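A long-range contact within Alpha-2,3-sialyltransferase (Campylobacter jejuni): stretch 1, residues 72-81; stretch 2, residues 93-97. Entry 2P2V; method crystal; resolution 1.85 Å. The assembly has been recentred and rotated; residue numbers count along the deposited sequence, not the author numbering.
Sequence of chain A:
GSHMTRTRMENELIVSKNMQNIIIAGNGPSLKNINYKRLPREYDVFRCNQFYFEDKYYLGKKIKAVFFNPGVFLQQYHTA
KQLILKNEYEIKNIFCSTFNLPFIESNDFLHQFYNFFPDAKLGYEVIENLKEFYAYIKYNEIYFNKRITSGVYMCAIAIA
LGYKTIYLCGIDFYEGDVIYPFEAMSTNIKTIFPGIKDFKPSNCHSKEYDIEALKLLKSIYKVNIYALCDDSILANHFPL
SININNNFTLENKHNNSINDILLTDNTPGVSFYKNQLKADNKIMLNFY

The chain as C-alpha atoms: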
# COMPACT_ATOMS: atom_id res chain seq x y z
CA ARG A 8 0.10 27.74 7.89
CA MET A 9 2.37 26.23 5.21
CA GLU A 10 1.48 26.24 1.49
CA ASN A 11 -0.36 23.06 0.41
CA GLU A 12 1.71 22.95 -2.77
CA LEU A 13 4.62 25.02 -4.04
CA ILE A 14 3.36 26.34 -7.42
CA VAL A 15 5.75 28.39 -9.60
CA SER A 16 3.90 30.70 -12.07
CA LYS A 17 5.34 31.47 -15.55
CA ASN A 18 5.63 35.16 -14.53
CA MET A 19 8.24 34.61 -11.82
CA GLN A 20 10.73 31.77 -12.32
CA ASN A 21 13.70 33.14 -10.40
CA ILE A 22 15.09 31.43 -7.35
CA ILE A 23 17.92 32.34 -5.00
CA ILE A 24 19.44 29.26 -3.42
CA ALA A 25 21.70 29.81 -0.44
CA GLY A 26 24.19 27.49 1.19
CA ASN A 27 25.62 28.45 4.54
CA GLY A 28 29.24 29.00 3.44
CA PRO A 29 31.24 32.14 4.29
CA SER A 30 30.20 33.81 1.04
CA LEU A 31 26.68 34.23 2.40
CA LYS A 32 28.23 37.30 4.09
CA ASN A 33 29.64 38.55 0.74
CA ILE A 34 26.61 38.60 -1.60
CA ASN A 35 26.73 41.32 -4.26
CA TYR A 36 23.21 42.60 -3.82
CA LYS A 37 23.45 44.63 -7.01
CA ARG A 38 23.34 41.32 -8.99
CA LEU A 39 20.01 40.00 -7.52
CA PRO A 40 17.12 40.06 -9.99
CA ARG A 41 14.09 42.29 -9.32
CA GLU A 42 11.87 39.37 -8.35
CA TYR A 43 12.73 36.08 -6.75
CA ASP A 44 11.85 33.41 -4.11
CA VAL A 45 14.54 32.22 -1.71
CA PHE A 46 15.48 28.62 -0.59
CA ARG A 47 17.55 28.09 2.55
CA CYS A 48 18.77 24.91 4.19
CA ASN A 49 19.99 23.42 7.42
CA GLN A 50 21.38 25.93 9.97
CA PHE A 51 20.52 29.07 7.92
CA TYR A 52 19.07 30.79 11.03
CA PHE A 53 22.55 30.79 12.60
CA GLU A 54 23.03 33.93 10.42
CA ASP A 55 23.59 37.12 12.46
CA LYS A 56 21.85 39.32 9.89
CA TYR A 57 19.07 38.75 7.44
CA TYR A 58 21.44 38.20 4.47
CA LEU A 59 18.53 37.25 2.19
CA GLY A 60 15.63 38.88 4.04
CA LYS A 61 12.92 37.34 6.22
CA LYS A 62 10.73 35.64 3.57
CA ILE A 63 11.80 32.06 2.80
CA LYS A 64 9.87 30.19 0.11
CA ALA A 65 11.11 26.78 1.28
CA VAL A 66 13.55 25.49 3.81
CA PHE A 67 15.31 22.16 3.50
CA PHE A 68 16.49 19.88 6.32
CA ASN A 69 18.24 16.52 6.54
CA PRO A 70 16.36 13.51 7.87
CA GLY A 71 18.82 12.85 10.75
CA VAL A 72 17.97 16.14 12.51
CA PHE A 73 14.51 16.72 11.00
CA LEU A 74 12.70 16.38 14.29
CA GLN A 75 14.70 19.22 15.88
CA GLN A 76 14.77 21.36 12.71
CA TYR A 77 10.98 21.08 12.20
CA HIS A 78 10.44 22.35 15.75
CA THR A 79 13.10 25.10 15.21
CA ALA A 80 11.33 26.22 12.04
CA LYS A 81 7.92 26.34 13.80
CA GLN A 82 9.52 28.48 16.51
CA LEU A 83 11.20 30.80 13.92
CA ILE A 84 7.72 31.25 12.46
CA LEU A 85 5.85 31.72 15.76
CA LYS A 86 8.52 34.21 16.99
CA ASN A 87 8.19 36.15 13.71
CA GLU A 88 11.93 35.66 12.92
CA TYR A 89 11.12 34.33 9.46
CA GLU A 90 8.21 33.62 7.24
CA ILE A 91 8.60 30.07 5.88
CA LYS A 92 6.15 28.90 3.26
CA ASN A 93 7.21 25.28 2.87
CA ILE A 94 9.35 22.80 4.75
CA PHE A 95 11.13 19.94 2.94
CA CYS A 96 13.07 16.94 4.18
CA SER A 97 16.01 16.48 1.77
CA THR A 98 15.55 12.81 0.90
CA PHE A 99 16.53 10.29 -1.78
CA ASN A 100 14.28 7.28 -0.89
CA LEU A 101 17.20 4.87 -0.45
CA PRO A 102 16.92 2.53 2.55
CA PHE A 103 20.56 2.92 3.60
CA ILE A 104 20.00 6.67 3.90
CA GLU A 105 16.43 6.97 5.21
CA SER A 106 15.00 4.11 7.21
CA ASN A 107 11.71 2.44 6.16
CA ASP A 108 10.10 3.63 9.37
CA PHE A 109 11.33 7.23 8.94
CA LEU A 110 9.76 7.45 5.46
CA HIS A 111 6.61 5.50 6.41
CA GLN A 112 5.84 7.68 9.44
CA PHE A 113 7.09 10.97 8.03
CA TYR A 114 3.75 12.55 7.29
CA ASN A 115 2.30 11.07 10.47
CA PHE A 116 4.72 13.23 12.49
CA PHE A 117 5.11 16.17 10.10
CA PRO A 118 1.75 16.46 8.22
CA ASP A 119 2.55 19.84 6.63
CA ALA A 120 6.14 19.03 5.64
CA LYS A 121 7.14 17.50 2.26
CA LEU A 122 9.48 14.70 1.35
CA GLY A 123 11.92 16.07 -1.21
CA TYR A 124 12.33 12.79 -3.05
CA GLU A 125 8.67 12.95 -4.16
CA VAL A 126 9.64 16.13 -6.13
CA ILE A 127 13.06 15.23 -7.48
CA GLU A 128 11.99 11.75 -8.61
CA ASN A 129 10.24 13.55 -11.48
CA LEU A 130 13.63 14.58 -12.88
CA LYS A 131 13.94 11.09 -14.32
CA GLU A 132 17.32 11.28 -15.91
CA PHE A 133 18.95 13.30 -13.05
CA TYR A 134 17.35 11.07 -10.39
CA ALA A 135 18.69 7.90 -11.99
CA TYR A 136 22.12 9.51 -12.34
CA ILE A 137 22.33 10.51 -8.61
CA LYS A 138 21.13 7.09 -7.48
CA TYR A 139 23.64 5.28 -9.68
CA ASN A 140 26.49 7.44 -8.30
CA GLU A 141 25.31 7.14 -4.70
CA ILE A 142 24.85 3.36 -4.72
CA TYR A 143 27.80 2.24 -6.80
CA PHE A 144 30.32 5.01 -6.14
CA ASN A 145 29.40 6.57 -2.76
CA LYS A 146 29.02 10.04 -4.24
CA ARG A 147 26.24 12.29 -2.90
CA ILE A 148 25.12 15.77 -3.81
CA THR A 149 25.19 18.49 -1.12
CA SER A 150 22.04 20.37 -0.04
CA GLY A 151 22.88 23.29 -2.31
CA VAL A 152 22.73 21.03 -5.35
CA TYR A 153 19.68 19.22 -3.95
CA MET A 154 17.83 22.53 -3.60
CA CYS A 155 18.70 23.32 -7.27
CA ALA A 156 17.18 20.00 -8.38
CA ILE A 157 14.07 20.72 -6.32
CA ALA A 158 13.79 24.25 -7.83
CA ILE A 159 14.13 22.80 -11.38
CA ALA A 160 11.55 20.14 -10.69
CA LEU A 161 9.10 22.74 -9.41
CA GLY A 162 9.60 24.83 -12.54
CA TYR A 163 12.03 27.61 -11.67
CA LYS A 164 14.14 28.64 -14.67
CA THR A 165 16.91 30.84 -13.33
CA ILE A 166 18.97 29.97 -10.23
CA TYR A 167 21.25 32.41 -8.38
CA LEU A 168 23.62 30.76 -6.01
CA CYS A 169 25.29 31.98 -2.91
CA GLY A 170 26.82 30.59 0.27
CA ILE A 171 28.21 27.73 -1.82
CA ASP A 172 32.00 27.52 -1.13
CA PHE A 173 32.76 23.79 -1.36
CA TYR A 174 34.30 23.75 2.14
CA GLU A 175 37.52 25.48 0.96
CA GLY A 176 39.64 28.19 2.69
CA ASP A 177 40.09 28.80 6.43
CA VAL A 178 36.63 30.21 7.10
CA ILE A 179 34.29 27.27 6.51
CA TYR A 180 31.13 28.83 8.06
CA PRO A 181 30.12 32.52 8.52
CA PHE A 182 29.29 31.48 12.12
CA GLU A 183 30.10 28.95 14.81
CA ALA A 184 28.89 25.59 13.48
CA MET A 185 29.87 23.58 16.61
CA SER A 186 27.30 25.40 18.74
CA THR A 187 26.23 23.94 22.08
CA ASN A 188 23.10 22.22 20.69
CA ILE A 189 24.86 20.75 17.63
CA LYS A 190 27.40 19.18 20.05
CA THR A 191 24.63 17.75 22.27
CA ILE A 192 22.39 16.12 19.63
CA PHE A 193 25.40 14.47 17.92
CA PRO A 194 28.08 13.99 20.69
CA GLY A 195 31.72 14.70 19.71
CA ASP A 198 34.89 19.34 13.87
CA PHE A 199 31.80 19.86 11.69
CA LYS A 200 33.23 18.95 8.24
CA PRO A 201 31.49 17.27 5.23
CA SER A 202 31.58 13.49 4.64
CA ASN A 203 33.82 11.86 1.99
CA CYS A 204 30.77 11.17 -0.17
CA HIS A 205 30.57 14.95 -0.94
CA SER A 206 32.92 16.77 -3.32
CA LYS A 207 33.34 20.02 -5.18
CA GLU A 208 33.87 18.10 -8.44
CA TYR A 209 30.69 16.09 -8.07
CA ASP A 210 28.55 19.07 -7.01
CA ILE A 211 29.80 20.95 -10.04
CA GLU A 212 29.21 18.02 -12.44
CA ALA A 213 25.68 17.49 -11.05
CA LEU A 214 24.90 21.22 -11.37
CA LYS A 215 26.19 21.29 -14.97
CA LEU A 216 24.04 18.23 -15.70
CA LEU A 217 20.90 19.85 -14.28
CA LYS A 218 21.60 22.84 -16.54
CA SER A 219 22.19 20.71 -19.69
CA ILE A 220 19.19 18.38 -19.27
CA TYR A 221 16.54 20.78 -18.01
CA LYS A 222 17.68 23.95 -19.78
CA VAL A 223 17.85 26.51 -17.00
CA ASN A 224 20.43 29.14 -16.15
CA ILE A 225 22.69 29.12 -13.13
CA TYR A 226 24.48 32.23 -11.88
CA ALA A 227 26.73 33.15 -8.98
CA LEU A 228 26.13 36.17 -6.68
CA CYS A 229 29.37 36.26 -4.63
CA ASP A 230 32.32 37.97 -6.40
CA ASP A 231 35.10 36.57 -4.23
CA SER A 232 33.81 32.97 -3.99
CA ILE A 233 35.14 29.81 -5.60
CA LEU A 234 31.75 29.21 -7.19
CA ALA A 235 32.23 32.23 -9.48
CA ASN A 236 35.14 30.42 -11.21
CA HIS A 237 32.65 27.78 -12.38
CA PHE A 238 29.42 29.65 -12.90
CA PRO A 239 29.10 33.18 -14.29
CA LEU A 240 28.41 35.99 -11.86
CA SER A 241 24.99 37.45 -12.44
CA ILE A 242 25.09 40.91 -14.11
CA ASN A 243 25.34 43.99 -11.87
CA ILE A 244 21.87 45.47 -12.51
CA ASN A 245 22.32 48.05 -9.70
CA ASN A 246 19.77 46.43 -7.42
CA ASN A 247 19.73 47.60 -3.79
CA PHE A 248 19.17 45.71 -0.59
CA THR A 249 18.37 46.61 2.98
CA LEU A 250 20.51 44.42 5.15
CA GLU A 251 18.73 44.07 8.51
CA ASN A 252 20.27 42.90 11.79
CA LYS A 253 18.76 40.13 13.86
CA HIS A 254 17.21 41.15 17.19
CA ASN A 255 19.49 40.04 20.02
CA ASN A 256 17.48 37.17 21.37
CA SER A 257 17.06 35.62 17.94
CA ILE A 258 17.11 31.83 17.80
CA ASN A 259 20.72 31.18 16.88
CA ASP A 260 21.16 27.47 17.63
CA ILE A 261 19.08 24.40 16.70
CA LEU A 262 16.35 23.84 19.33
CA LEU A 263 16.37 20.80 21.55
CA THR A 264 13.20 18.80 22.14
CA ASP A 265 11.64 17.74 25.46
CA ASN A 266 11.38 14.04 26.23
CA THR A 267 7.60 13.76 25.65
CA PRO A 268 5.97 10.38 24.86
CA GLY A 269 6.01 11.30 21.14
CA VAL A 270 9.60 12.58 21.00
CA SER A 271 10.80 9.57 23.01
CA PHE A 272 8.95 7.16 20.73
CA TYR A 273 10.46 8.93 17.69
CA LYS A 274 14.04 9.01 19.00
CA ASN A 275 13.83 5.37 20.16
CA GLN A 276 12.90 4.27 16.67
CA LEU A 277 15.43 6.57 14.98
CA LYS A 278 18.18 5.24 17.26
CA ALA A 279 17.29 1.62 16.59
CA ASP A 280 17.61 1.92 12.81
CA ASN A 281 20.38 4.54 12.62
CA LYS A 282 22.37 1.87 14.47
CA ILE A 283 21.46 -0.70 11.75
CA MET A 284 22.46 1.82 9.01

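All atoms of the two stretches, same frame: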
# COMPACT_ATOMS: atom_id res chain seq x y z
N VAL A 72 18.28 15.09 11.55
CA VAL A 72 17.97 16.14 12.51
C VAL A 72 16.64 16.76 12.17
O VAL A 72 16.31 17.80 12.68
CB VAL A 72 19.05 17.28 12.50
CG1 VAL A 72 20.39 16.72 13.07
CG2 VAL A 72 19.30 17.77 11.07
N PHE A 73 15.82 16.07 11.39
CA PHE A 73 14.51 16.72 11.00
C PHE A 73 13.63 17.04 12.16
O PHE A 73 12.96 18.07 12.20
CB PHE A 73 13.76 15.87 9.96
CG PHE A 73 12.67 16.64 9.27
CD1 PHE A 73 13.00 17.49 8.19
CD2 PHE A 73 11.37 16.59 9.73
CE1 PHE A 73 12.00 18.24 7.57
CE2 PHE A 73 10.33 17.36 9.10
CZ PHE A 73 10.70 18.18 8.02
N LEU A 74 13.55 16.11 13.14
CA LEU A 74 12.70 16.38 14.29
C LEU A 74 13.01 17.72 14.95
O LEU A 74 12.10 18.49 15.24
CB LEU A 74 12.85 15.23 15.33
CG LEU A 74 11.96 15.33 16.60
CD1 LEU A 74 10.59 14.80 16.37
CD2 LEU A 74 12.65 14.44 17.67
N GLN A 75 14.30 17.96 15.26
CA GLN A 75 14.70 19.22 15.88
C GLN A 75 14.52 20.41 14.91
O GLN A 75 14.03 21.48 15.29
CB GLN A 75 16.15 19.13 16.36
CG GLN A 75 16.32 18.07 17.47
CD GLN A 75 16.59 16.64 16.96
OE1 GLN A 75 16.39 16.32 15.79
NE2 GLN A 75 17.06 15.77 17.89
N GLN A 76 14.84 20.21 13.63
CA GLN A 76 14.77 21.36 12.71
C GLN A 76 13.32 21.77 12.46
O GLN A 76 13.01 22.97 12.25
CB GLN A 76 15.39 21.00 11.37
CG GLN A 76 16.88 20.76 11.32
CD GLN A 76 17.72 21.98 11.53
OE1 GLN A 76 17.33 22.93 12.22
NE2 GLN A 76 18.89 21.98 10.90
N TYR A 77 12.43 20.78 12.38
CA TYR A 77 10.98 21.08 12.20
C TYR A 77 10.47 21.97 13.34
O TYR A 77 9.83 22.96 13.14
CB TYR A 77 10.19 19.77 12.15
CG TYR A 77 8.71 19.94 11.90
CD1 TYR A 77 8.23 20.13 10.59
CD2 TYR A 77 7.80 19.94 12.94
CE1 TYR A 77 6.85 20.29 10.36
CE2 TYR A 77 6.40 20.10 12.71
CZ TYR A 77 5.96 20.23 11.42
OH TYR A 77 4.60 20.37 11.27
N HIS A 78 10.80 21.57 14.58
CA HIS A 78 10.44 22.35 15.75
C HIS A 78 11.12 23.75 15.70
O HIS A 78 10.48 24.77 15.98
CB HIS A 78 10.98 21.52 16.97
CG HIS A 78 10.97 22.28 18.26
ND1 HIS A 78 9.85 22.90 18.75
CD2 HIS A 78 11.96 22.50 19.16
CE1 HIS A 78 10.15 23.53 19.87
NE2 HIS A 78 11.43 23.29 20.14
N THR A 79 12.37 23.81 15.28
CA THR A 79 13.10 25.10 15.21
C THR A 79 12.39 26.00 14.21
O THR A 79 12.12 27.16 14.49
CB THR A 79 14.57 24.92 14.82
OG1 THR A 79 15.26 24.11 15.80
CG2 THR A 79 15.29 26.28 14.79
N ALA A 80 12.09 25.44 13.04
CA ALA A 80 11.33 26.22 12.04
C ALA A 80 9.95 26.74 12.50
O ALA A 80 9.55 27.89 12.16
CB ALA A 80 11.24 25.37 10.74
N LYS A 81 9.18 25.92 13.22
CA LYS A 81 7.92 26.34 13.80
C LYS A 81 8.14 27.45 14.83
O LYS A 81 7.37 28.39 14.85
CB LYS A 81 7.19 25.19 14.50
CG LYS A 81 6.69 24.10 13.63
CD LYS A 81 5.46 24.64 12.87
CE LYS A 81 5.00 23.58 11.95
NZ LYS A 81 3.72 23.98 11.28
N ASN A 93 7.21 26.71 3.13
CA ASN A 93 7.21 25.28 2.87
C ASN A 93 8.37 24.69 3.63
O ASN A 93 9.40 25.29 3.72
CB ASN A 93 7.51 24.96 1.40
CG ASN A 93 6.38 25.35 0.45
OD1 ASN A 93 5.50 24.55 0.21
ND2 ASN A 93 6.42 26.57 -0.11
N ILE A 94 8.23 23.44 4.04
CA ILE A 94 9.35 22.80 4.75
C ILE A 94 9.61 21.44 4.13
O ILE A 94 8.72 20.60 4.14
CB ILE A 94 9.03 22.57 6.28
CG1 ILE A 94 8.80 23.89 6.99
CG2 ILE A 94 10.24 21.82 6.89
CD1 ILE A 94 8.29 23.74 8.48
N PHE A 95 10.79 21.23 3.54
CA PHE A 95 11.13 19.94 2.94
C PHE A 95 12.13 19.15 3.79
O PHE A 95 13.02 19.76 4.39
CB PHE A 95 11.86 20.09 1.62
CG PHE A 95 10.96 20.60 0.49
CD1 PHE A 95 10.74 21.94 0.38
CD2 PHE A 95 10.39 19.72 -0.41
CE1 PHE A 95 9.90 22.45 -0.66
CE2 PHE A 95 9.55 20.20 -1.44
CZ PHE A 95 9.35 21.58 -1.55
N CYS A 96 12.02 17.83 3.71
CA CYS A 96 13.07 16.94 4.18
C CYS A 96 13.85 16.47 2.96
O CYS A 96 13.25 15.88 2.03
CB CYS A 96 12.42 15.77 4.92
SG CYS A 96 13.72 14.77 5.67
N SER A 97 15.12 16.84 2.88
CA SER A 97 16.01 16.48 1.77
C SER A 97 16.31 14.97 1.74
O SER A 97 17.17 14.44 2.50
CB SER A 97 17.29 17.28 1.87
OG SER A 97 17.05 18.66 2.04

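What holds the helix of residues 73-81 against the strand of residues 94-96? No hydrogen bond crosses between them, so the contact rests on apolar packing. The two elements run nearly antiparallel, at 173°, with axes 10.3 Å apart at their closest, a gap that side chains must fill. I94, F73 and C96 cover the most surface, and the CA-to-CB bond of each points toward the other stretch.

How does I94 meet the helix? Its two branches reach different neighbours. I94 CG2 lies 3.8 Å from F73 CZ, while I94 CD1, at the end of a chain with chi1 m and chi2 t, extends to Y77 CE1 at 4.2 Å and A80 CB at 4.1 Å. F73, Y77 and A80 are spaced four and three residues apart, so they recur along one side of the helix, and a single isoleucine can touch all three. The small A80 points its CB toward the strand; Y77 starts sideways, but its ring comes nearer.

What does the F73 ring do at the other end? With chi1 t, it reaches across to the strand and touches three consecutive residues. F73 CE1 sits 3.6 Å from C96 CB and 3.7 Å from F95 O, the carbonyl oxygen lying at the ring edge, near its plane. The F95 side chain itself points away, as expected for the middle residue of an alternating strand, so its backbone oxygen makes this contact.

Does the sulfur of C96 contribute? C96 SG lies 4.5 Å from the centroid of the F73 ring, 39° off the ring normal, an oblique sulfur-aromatic contact. C96 therefore meets F73 through both CB and SG, while I94 packs against the same ring from two residues earlier in the strand.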